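Local coordinates for glutathione synthetase-like effector 30 (Gpa-GSS30-apo) (Globodera pallida, PDB 5OET), which probably serves plant parasitism as an effector derived from a housekeeping glutathione synthetase, the ATP-dependent ligase that adds glycine to gamma-glutamylcysteine, at residues K143-M151 with M324-H332; S119-H129 with I342-M351. All coordinates share one frame; numbering follows the deposited sequence.

Contact 1 of 2, residues K143-M151 with M324-H332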
loop_
_atom_site.group_PDB
_atom_site.type_symbol
_atom_site.label_atom_id
_atom_site.label_comp_id
_atom_site.label_asym_id
_atom_site.label_seq_id
_atom_site.Cartn_x
_atom_site.Cartn_y
_atom_site.Cartn_z
ATOM N N LYS A 143 31.787 -6.767 -25.794
ATOM C CA LYS A 143 32.157 -6.018 -24.579
ATOM C C LYS A 143 32.048 -6.832 -23.267
ATOM O O LYS A 143 32.874 -6.661 -22.366
ATOM C CB LYS A 143 31.322 -4.726 -24.479
ATOM C CG LYS A 143 31.637 -3.710 -25.570
ATOM C CD LYS A 143 32.876 -2.878 -25.229
ATOM C CE LYS A 143 33.385 -2.065 -26.419
ATOM N NZ LYS A 143 32.414 -1.036 -26.895
ATOM N N LEU A 144 31.043 -7.704 -23.169
ATOM C CA LEU A 144 30.872 -8.574 -21.994
ATOM C C LEU A 144 31.929 -9.673 -21.907
ATOM O O LEU A 144 32.453 -9.948 -20.823
ATOM C CB LEU A 144 29.474 -9.207 -21.985
ATOM C CG LEU A 144 29.088 -10.071 -20.777
ATOM C CD1 LEU A 144 29.237 -9.308 -19.456
ATOM C CD2 LEU A 144 27.662 -10.588 -20.955
ATOM N N VAL A 145 32.234 -10.307 -23.035
ATOM C CA VAL A 145 33.308 -11.315 -23.079
ATOM C C VAL A 145 34.657 -10.701 -22.683
ATOM O O VAL A 145 35.354 -11.256 -21.848
ATOM C CB VAL A 145 33.401 -12.001 -24.466
ATOM C CG1 VAL A 145 34.709 -12.776 -24.638
ATOM C CG2 VAL A 145 32.209 -12.925 -24.666
ATOM N N LYS A 146 35.006 -9.570 -23.295
ATOM C CA LYS A 146 36.229 -8.808 -22.961
ATOM C C LYS A 146 36.389 -8.653 -21.437
ATOM O O LYS A 146 37.463 -8.897 -20.907
ATOM C CB LYS A 146 36.209 -7.449 -23.699
ATOM C CG LYS A 146 37.084 -6.314 -23.172
ATOM C CD LYS A 146 38.575 -6.607 -23.219
ATOM C CE LYS A 146 39.342 -5.516 -22.462
ATOM N NZ LYS A 146 40.829 -5.677 -22.472
ATOM N N ARG A 147 35.309 -8.283 -20.750
ATOM C CA ARG A 147 35.319 -8.116 -19.294
ATOM C C ARG A 147 35.556 -9.433 -18.542
ATOM O O ARG A 147 36.521 -9.550 -17.789
ATOM C CB ARG A 147 34.005 -7.509 -18.817
ATOM C CG ARG A 147 33.730 -6.109 -19.323
ATOM C CD ARG A 147 34.338 -5.061 -18.418
ATOM N NE ARG A 147 33.849 -3.736 -18.786
ATOM C CZ ARG A 147 34.088 -2.615 -18.108
ATOM N NH1 ARG A 147 34.835 -2.621 -17.003
ATOM N NH2 ARG A 147 33.563 -1.474 -18.540
ATOM N N LEU A 148 34.678 -10.413 -18.753
ATOM C CA LEU A 148 34.761 -11.728 -18.085
ATOM C C LEU A 148 36.150 -12.387 -18.212
ATOM O O LEU A 148 36.596 -13.099 -17.311
ATOM C CB LEU A 148 33.671 -12.669 -18.630
ATOM C CG LEU A 148 32.293 -12.696 -17.960
ATOM C CD1 LEU A 148 31.787 -11.320 -17.596
ATOM C CD2 LEU A 148 31.283 -13.376 -18.860
ATOM N N ASP A 149 36.819 -12.119 -19.340
ATOM C CA ASP A 149 38.191 -12.585 -19.616
ATOM C C ASP A 149 39.251 -11.970 -18.666
ATOM O O ASP A 149 40.239 -12.629 -18.344
ATOM C CB ASP A 149 38.596 -12.320 -21.096
ATOM C CG ASP A 149 38.116 -13.417 -22.090
ATOM O OD1 ASP A 149 37.335 -14.330 -21.736
ATOM O OD2 ASP A 149 38.542 -13.352 -23.265
ATOM N N GLY A 150 39.057 -10.723 -18.234
ATOM C CA GLY A 150 39.913 -10.112 -17.199
ATOM C C GLY A 150 39.917 -10.836 -15.852
ATOM O O GLY A 150 40.896 -10.746 -15.099
ATOM N N MET A 151 38.818 -11.544 -15.566
ATOM C CA MET A 151 38.610 -12.312 -14.330
ATOM C C MET A 151 38.863 -13.818 -14.543
ATOM O O MET A 151 40.017 -14.281 -14.647
ATOM C CB MET A 151 37.171 -12.094 -13.852
ATOM C CG MET A 151 36.740 -10.626 -13.748
ATOM S SD MET A 151 34.968 -10.336 -14.022
ATOM C CE MET A 151 34.206 -11.244 -12.672
ATOM N N MET A 324 29.626 1.216 -14.151
ATOM C CA MET A 324 29.877 0.022 -14.979
ATOM C C MET A 324 31.242 -0.637 -14.731
ATOM O O MET A 324 31.331 -1.867 -14.652
ATOM C CB MET A 324 29.718 0.326 -16.488
ATOM C CG MET A 324 29.633 -0.909 -17.408
ATOM S SD MET A 324 28.261 -2.095 -17.127
ATOM C CE MET A 324 28.624 -3.296 -18.408
ATOM N N ASP A 325 32.297 0.173 -14.652
ATOM C CA ASP A 325 33.602 -0.258 -14.102
ATOM C C ASP A 325 33.423 -0.727 -12.659
ATOM O O ASP A 325 33.964 -1.756 -12.245
ATOM C CB ASP A 325 34.628 0.894 -14.107
ATOM C CG ASP A 325 35.486 0.952 -15.374
ATOM O OD1 ASP A 325 35.181 0.254 -16.361
ATOM O OD2 ASP A 325 36.480 1.717 -15.376
ATOM N N LEU A 326 32.675 0.067 -11.895
ATOM C CA LEU A 326 32.233 -0.288 -10.551
ATOM C C LEU A 326 31.508 -1.629 -10.527
ATOM O O LEU A 326 31.799 -2.459 -9.666
ATOM C CB LEU A 326 31.318 0.798 -9.993
ATOM C CG LEU A 326 30.774 0.591 -8.576
ATOM C CD1 LEU A 326 31.921 0.554 -7.564
ATOM C CD2 LEU A 326 29.778 1.690 -8.265
ATOM N N ASN A 327 30.563 -1.824 -11.451
ATOM C CA ASN A 327 29.828 -3.108 -11.581
ATOM C C ASN A 327 30.729 -4.349 -11.651
ATOM O O ASN A 327 30.397 -5.376 -11.072
ATOM C CB ASN A 327 28.857 -3.120 -12.791
ATOM C CG ASN A 327 27.392 -2.987 -12.384
ATOM O OD1 ASN A 327 26.806 -3.887 -11.748
ATOM N ND2 ASN A 327 26.786 -1.871 -12.773
ATOM N N PHE A 328 31.858 -4.256 -12.347
ATOM C CA PHE A 328 32.773 -5.401 -12.460
ATOM C C PHE A 328 33.794 -5.438 -11.324
ATOM O O PHE A 328 34.261 -6.519 -10.966
ATOM C CB PHE A 328 33.412 -5.461 -13.855
ATOM C CG PHE A 328 32.482 -6.014 -14.912
ATOM C CD1 PHE A 328 31.448 -5.228 -15.434
ATOM C CD2 PHE A 328 32.612 -7.325 -15.363
ATOM C CE1 PHE A 328 30.575 -5.737 -16.388
ATOM C CE2 PHE A 328 31.753 -7.835 -16.329
ATOM C CZ PHE A 328 30.733 -7.039 -16.844
ATOM N N VAL A 329 34.109 -4.280 -10.742
ATOM C CA VAL A 329 34.787 -4.226 -9.433
ATOM C C VAL A 329 33.933 -4.925 -8.347
ATOM O O VAL A 329 34.466 -5.674 -7.529
ATOM C CB VAL A 329 35.179 -2.772 -9.041
ATOM C CG1 VAL A 329 35.452 -2.625 -7.547
ATOM C CG2 VAL A 329 36.388 -2.324 -9.853
ATOM N N ILE A 330 32.624 -4.701 -8.351
ATOM C CA ILE A 330 31.705 -5.470 -7.495
ATOM C C ILE A 330 31.680 -6.960 -7.891
ATOM O O ILE A 330 31.668 -7.836 -7.029
ATOM C CB ILE A 330 30.263 -4.913 -7.555
ATOM C CG1 ILE A 330 30.203 -3.501 -6.972
ATOM C CG2 ILE A 330 29.288 -5.820 -6.809
ATOM C CD1 ILE A 330 29.012 -2.705 -7.462
ATOM N N ASP A 331 31.640 -7.237 -9.191
ATOM C CA ASP A 331 31.551 -8.613 -9.693
ATOM C C ASP A 331 32.778 -9.461 -9.335
ATOM O O ASP A 331 32.639 -10.658 -9.075
ATOM C CB ASP A 331 31.320 -8.637 -11.218
ATOM C CG ASP A 331 30.501 -9.846 -11.665
ATOM O OD1 ASP A 331 31.077 -10.934 -11.880
ATOM O OD2 ASP A 331 29.265 -9.697 -11.790
ATOM N N HIS A 332 33.960 -8.839 -9.321
ATOM C CA HIS A 332 35.205 -9.506 -8.927
ATOM C C HIS A 332 35.531 -9.160 -7.461
ATOM O O HIS A 332 36.487 -8.464 -7.149
ATOM C CB HIS A 332 36.335 -9.126 -9.896
ATOM C CG HIS A 332 37.417 -10.154 -9.990
ATOM N ND1 HIS A 332 38.755 -9.839 -10.137
ATOM C CD2 HIS A 332 37.347 -11.508 -10.019
ATOM C CE1 HIS A 332 39.453 -10.954 -10.277
ATOM N NE2 HIS A 332 38.627 -11.982 -10.176
#
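Phe328 and Arg147 form the middle of a surface helix-helix contact, in which helix 141-150 lies against the short helix 325-331. The two segment axes come within 11.2 Å and run obliquely in the same general direction, and Phe328 reaches into the interface between them. Arg147 lies over one face of its ring: Arg147 CD sits 4.0 Å from the Phe328 centroid and almost straight above it, a CH-pi contact, while CB and CG reach over the CE2 side. With CG of Arg147 beside its own backbone N (chi1 -64°) and a second bend at chi2, the chain turns along the ring, and the guanidinium ends up 18° from the ring plane. Beyond the ring, Arg147 NH1 donates to Asp325 OD1 at 3.0 Å, and Arg147 NH2 donates to the same oxygen at 3.2 Å. This end-on salt bridge lies in the guanidinium plane, but the carboxylate is turned nearly perpendicular to it, by 81°.

Round the rim of Phe328 the filling is apolar. Leu144 CD1 approaches Phe328 CZ to 3.8 Å, Leu148 CD1 comes to 3.7 Å from Phe328 CE2, and Met151 SD stands at the edge 4.1 Å from Phe328 CD2, a Met-aromatic contact. Met151 also serves the C-terminal end of the short helix, its CG lying over the His332 ring 4.0 Å from the centroid, while NE2 of that ring is hydrogen-bonded to Gly155 O.

Tyr341 stacks on Phe328, and its backbone N is held by Asp331 OD2. Leu144 continues onto helix 342-345 and Leu148 onto helix 122-127, whereas Asn327 and Ile330 of the short helix pack on strand 306-314.

Contact 2 of 2, residues S119-H129 with I342-M351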
loop_
_atom_site.group_PDB
_atom_site.type_symbol
_atom_site.label_atom_id
_atom_site.label_comp_id
_atom_site.label_asym_id
_atom_site.label_seq_id
_atom_site.Cartn_x
_atom_site.Cartn_y
_atom_site.Cartn_z
ATOM N N SER A 119 25.647 -21.565 -17.386
ATOM C CA SER A 119 26.400 -20.438 -16.821
ATOM C C SER A 119 27.693 -20.833 -16.105
ATOM O O SER A 119 28.617 -20.029 -16.017
ATOM C CB SER A 119 25.501 -19.625 -15.889
ATOM O OG SER A 119 24.382 -19.136 -16.609
ATOM N N CYS A 120 27.756 -22.066 -15.607
ATOM C CA CYS A 120 28.997 -22.668 -15.075
ATOM C C CYS A 120 29.997 -23.152 -16.140
ATOM O O CYS A 120 31.032 -23.686 -15.779
ATOM C CB CYS A 120 28.657 -23.863 -14.158
ATOM S SG CYS A 120 27.653 -23.465 -12.702
ATOM N N ASP A 121 29.690 -22.991 -17.428
ATOM C CA ASP A 121 30.513 -23.521 -18.534
ATOM C C ASP A 121 30.801 -22.388 -19.523
ATOM O O ASP A 121 30.189 -22.319 -20.591
ATOM C CB ASP A 121 29.781 -24.695 -19.220
ATOM C CG ASP A 121 30.679 -25.490 -20.202
ATOM O OD1 ASP A 121 31.824 -25.063 -20.500
ATOM O OD2 ASP A 121 30.227 -26.563 -20.683
ATOM N N TYR A 122 31.734 -21.511 -19.141
ATOM C CA TYR A 122 32.097 -20.326 -19.933
ATOM C C TYR A 122 32.513 -20.649 -21.379
ATOM O O TYR A 122 32.123 -19.945 -22.321
ATOM C CB TYR A 122 33.225 -19.535 -19.253
ATOM C CG TYR A 122 33.516 -18.167 -19.864
ATOM C CD1 TYR A 122 32.481 -17.312 -20.265
ATOM C CD2 TYR A 122 34.814 -17.707 -20.003
ATOM C CE1 TYR A 122 32.735 -16.059 -20.805
ATOM C CE2 TYR A 122 35.080 -16.444 -20.535
ATOM C CZ TYR A 122 34.032 -15.626 -20.934
ATOM O OH TYR A 122 34.247 -14.373 -21.467
ATOM N N GLU A 123 33.312 -21.696 -21.557
ATOM C CA GLU A 123 33.659 -22.097 -22.911
ATOM C C GLU A 123 32.418 -22.487 -23.762
ATOM O O GLU A 123 32.398 -22.175 -24.952
ATOM C CB GLU A 123 34.813 -23.118 -22.935
ATOM C CG GLU A 123 36.157 -22.486 -23.332
ATOM C CD GLU A 123 36.222 -22.141 -24.835
ATOM O OE1 GLU A 123 36.237 -20.933 -25.181
ATOM O OE2 GLU A 123 36.224 -23.085 -25.675
ATOM N N PHE A 124 31.386 -23.093 -23.168
ATOM C CA PHE A 124 30.165 -23.400 -23.910
ATOM C C PHE A 124 29.467 -22.136 -24.390
ATOM O O PHE A 124 29.073 -22.043 -25.562
ATOM C CB PHE A 124 29.180 -24.249 -23.098
ATOM C CG PHE A 124 27.879 -24.479 -23.808
ATOM C CD1 PHE A 124 27.824 -25.295 -24.934
ATOM C CD2 PHE A 124 26.718 -23.834 -23.393
ATOM C CE1 PHE A 124 26.627 -25.495 -25.617
ATOM C CE2 PHE A 124 25.517 -24.029 -24.070
ATOM C CZ PHE A 124 25.468 -24.866 -25.185
ATOM N N LEU A 125 29.309 -21.183 -23.475
ATOM C CA LEU A 125 28.667 -19.904 -23.779
ATOM C C LEU A 125 29.417 -19.172 -24.885
ATOM O O LEU A 125 28.798 -18.738 -25.848
ATOM C CB LEU A 125 28.574 -19.020 -22.530
ATOM C CG LEU A 125 27.702 -19.481 -21.354
ATOM C CD1 LEU A 125 27.508 -18.360 -20.341
ATOM C CD2 LEU A 125 26.351 -19.962 -21.839
ATOM N N LYS A 126 30.745 -19.070 -24.756
ATOM C CA LYS A 126 31.597 -18.482 -25.803
ATOM C C LYS A 126 31.414 -19.184 -27.140
ATOM O O LYS A 126 31.282 -18.527 -28.164
ATOM C CB LYS A 126 33.084 -18.492 -25.407
ATOM C CG LYS A 126 33.503 -17.328 -24.503
ATOM C CD LYS A 126 34.989 -17.366 -24.119
ATOM C CE LYS A 126 35.918 -16.795 -25.188
ATOM N NZ LYS A 126 36.701 -17.817 -25.952
ATOM N N GLU A 127 31.376 -20.515 -27.132
ATOM C CA GLU A 127 31.198 -21.284 -28.379
ATOM C C GLU A 127 29.856 -20.995 -29.046
ATOM O O GLU A 127 29.781 -20.989 -30.264
ATOM C CB GLU A 127 31.407 -22.796 -28.172
ATOM C CG GLU A 127 32.108 -23.452 -29.350
ATOM C CD GLU A 127 31.192 -23.791 -30.532
ATOM O OE1 GLU A 127 29.955 -23.921 -30.329
ATOM O OE2 GLU A 127 31.713 -23.951 -31.673
ATOM N N ALA A 128 28.822 -20.698 -28.252
ATOM C CA ALA A 128 27.498 -20.357 -28.780
ATOM C C ALA A 128 27.352 -18.934 -29.385
ATOM O O ALA A 128 26.277 -18.626 -29.896
ATOM C CB ALA A 128 26.458 -20.583 -27.700
ATOM N N HIS A 129 28.411 -18.104 -29.350
ATOM C CA HIS A 129 28.440 -16.753 -29.947
ATOM C C HIS A 129 29.655 -16.450 -30.860
ATOM O O HIS A 129 30.248 -17.321 -31.539
ATOM C CB HIS A 129 28.447 -15.699 -28.834
ATOM C CG HIS A 129 27.339 -15.831 -27.817
ATOM N ND1 HIS A 129 27.309 -16.828 -26.868
ATOM C CD2 HIS A 129 26.275 -15.037 -27.545
ATOM C CE1 HIS A 129 26.253 -16.672 -26.087
ATOM N NE2 HIS A 129 25.607 -15.589 -26.476
ATOM N N ILE A 342 28.203 -13.265 -15.753
ATOM C CA ILE A 342 28.192 -14.449 -16.640
ATOM C C ILE A 342 26.784 -14.890 -17.059
ATOM O O ILE A 342 26.593 -15.391 -18.175
ATOM C CB ILE A 342 28.974 -15.640 -16.020
ATOM C CG1 ILE A 342 29.131 -16.793 -17.008
ATOM C CG2 ILE A 342 28.302 -16.175 -14.764
ATOM C CD1 ILE A 342 29.917 -16.443 -18.241
ATOM N N PHE A 343 25.801 -14.673 -16.181
ATOM C CA PHE A 343 24.422 -15.073 -16.459
ATOM C C PHE A 343 23.771 -14.225 -17.530
ATOM O O PHE A 343 22.872 -14.713 -18.221
ATOM C CB PHE A 343 23.581 -15.050 -15.190
ATOM C CG PHE A 343 23.814 -16.226 -14.305
ATOM C CD1 PHE A 343 24.971 -16.331 -13.577
ATOM C CD2 PHE A 343 22.892 -17.232 -14.220
ATOM C CE1 PHE A 343 25.199 -17.412 -12.751
ATOM C CE2 PHE A 343 23.107 -18.313 -13.397
ATOM C CZ PHE A 343 24.269 -18.410 -12.664
ATOM N N ALA A 344 24.216 -12.979 -17.680
ATOM C CA ALA A 344 23.759 -12.137 -18.786
ATOM C C ALA A 344 24.116 -12.728 -20.153
ATOM O O ALA A 344 23.350 -12.567 -21.105
ATOM C CB ALA A 344 24.330 -10.735 -18.668
ATOM N N LEU A 345 25.270 -13.393 -20.243
ATOM C CA LEU A 345 25.676 -14.104 -21.456
ATOM C C LEU A 345 24.802 -15.365 -21.715
ATOM O O LEU A 345 24.453 -15.670 -22.856
ATOM C CB LEU A 345 27.171 -14.467 -21.370
ATOM C CG LEU A 345 27.880 -14.957 -22.632
ATOM C CD1 LEU A 345 27.812 -13.938 -23.753
ATOM C CD2 LEU A 345 29.330 -15.285 -22.317
ATOM N N SER A 346 24.423 -16.076 -20.658
ATOM C CA SER A 346 23.574 -17.265 -20.815
ATOM C C SER A 346 22.084 -16.951 -21.006
ATOM O O SER A 346 21.287 -17.872 -21.157
ATOM C CB SER A 346 23.758 -18.231 -19.630
ATOM O OG SER A 346 22.990 -17.849 -18.502
ATOM N N HIS A 347 21.694 -15.679 -20.986
ATOM C CA HIS A 347 20.283 -15.311 -21.193
ATOM C C HIS A 347 20.066 -14.414 -22.409
ATOM O O HIS A 347 19.007 -13.819 -22.583
ATOM C CB HIS A 347 19.732 -14.659 -19.924
ATOM C CG HIS A 347 19.516 -15.623 -18.807
ATOM N ND1 HIS A 347 20.546 -16.330 -18.222
ATOM C CD2 HIS A 347 18.386 -16.012 -18.180
ATOM C CE1 HIS A 347 20.056 -17.102 -17.269
ATOM N NE2 HIS A 347 18.745 -16.931 -17.228
ATOM N N THR A 348 21.056 -14.330 -23.281
ATOM C CA THR A 348 20.806 -13.710 -24.564
ATOM C C THR A 348 19.747 -14.524 -25.280
ATOM O O THR A 348 19.524 -15.702 -24.980
ATOM C CB THR A 348 22.070 -13.627 -25.460
ATOM O OG1 THR A 348 22.533 -14.945 -25.800
ATOM C CG2 THR A 348 23.179 -12.825 -24.771
ATOM N N LYS A 349 19.096 -13.888 -26.234
ATOM C CA LYS A 349 18.096 -14.559 -27.046
ATOM C C LYS A 349 18.782 -15.486 -28.037
ATOM O O LYS A 349 18.177 -16.444 -28.486
ATOM C CB LYS A 349 17.220 -13.546 -27.776
ATOM C CG LYS A 349 15.742 -13.891 -27.829
ATOM C CD LYS A 349 14.935 -12.604 -27.849
ATOM C CE LYS A 349 14.938 -11.903 -26.488
ATOM N NZ LYS A 349 15.125 -10.443 -26.695
ATOM N N ARG A 350 20.028 -15.184 -28.389
ATOM C CA ARG A 350 20.875 -16.105 -29.147
ATOM C C ARG A 350 20.962 -17.487 -28.472
ATOM O O ARG A 350 20.810 -18.516 -29.107
ATOM C CB ARG A 350 22.268 -15.492 -29.305
ATOM C CG ARG A 350 23.363 -16.391 -29.869
ATOM C CD ARG A 350 22.967 -17.007 -31.183
ATOM N NE ARG A 350 24.003 -17.903 -31.679
ATOM C CZ ARG A 350 23.890 -18.679 -32.755
ATOM N NH1 ARG A 350 22.781 -18.696 -33.464
ATOM N NH2 ARG A 350 24.904 -19.446 -33.124
ATOM N N MET A 351 21.189 -17.475 -27.175
ATOM C CA MET A 351 21.380 -18.677 -26.385
ATOM C C MET A 351 20.098 -19.448 -26.251
ATOM O O MET A 351 20.095 -20.659 -26.254
ATOM C CB MET A 351 21.858 -18.274 -24.986
ATOM C CG MET A 351 22.291 -19.421 -24.097
ATOM S SD MET A 351 23.836 -20.080 -24.684
ATOM C CE MET A 351 23.327 -21.495 -25.676
#
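Leu125 points from helix 122-127 toward the 342-351 segment and can be traced atom by atom. Its CB rests on Leu345 CD2 at 3.8 Å. CG, set beside the backbone N (chi1 -65°), then splits the side chain between two neighbours: Leu125 CD1 goes to Ile342 CD1 at 3.7 Å, and Leu125 CD2 reaches Met351 SD at 3.8 Å, close to Ser346 CB as well. Met351 crosses it at about a right angle and carries its CE on to Ala128 CB and the Phe124 ring. The Tyr122 ring also meets this patch, Ile342 CD1 obliquely and Leu345 CD2 at its edge.

Polar contacts lie at both ends of this apolar patch. Ser119 OG lies 2.7 Å from Ser346 OG, is also hydrogen-bonded to Tyr115 O, and its CB sits over the face of Phe343. At the far end the His129 ring is fixed by both nitrogens: His129 ND1 donates back to Leu125 O, in the last turn of helix 122-127, at 2.6 Å, and His129 NE2 is hydrogen-bonded to Thr348 OG1 at 3.2 Å. Leu345 CD1 covers one face of that ring. Nearby, Arg350 NE donates to Ala128 O at 3.0 Å, almost in line with the carbonyl bond (168°).

Thr348 is the N-cap of helix 349-354: its OG1 accepts from Met351 N, the capping bond. Helix 122-127 thus packs against both helix 342-345 and a threonine-capped helix start, within the eukaryotic glutathione synthetase fold of the ATP-grasp superfamily.

The two contacts are about 15 Å apart, centre to centre, on the same side of the chain's centre, and in sequence contact 1 is nested inside the loop that contact 2 closes. Contact 1 is a surface contact built round a single ring and an ion pair near the surface. Contact 2 is more buried, with an aliphatic centre and hydrogen bonds to hydroxyls and a backbone carbonyl, and with no salt bridge between its segments. They share neighbours rather than segments: helix 122-127 and helix 141-150 follow each other in the chain and touch where Tyr122 OH lies 3.1 Å from Asp149 OD1, a probable hydrogen bond. Leu148 bridges both, meeting Phe328 in one and Ile342 in the other.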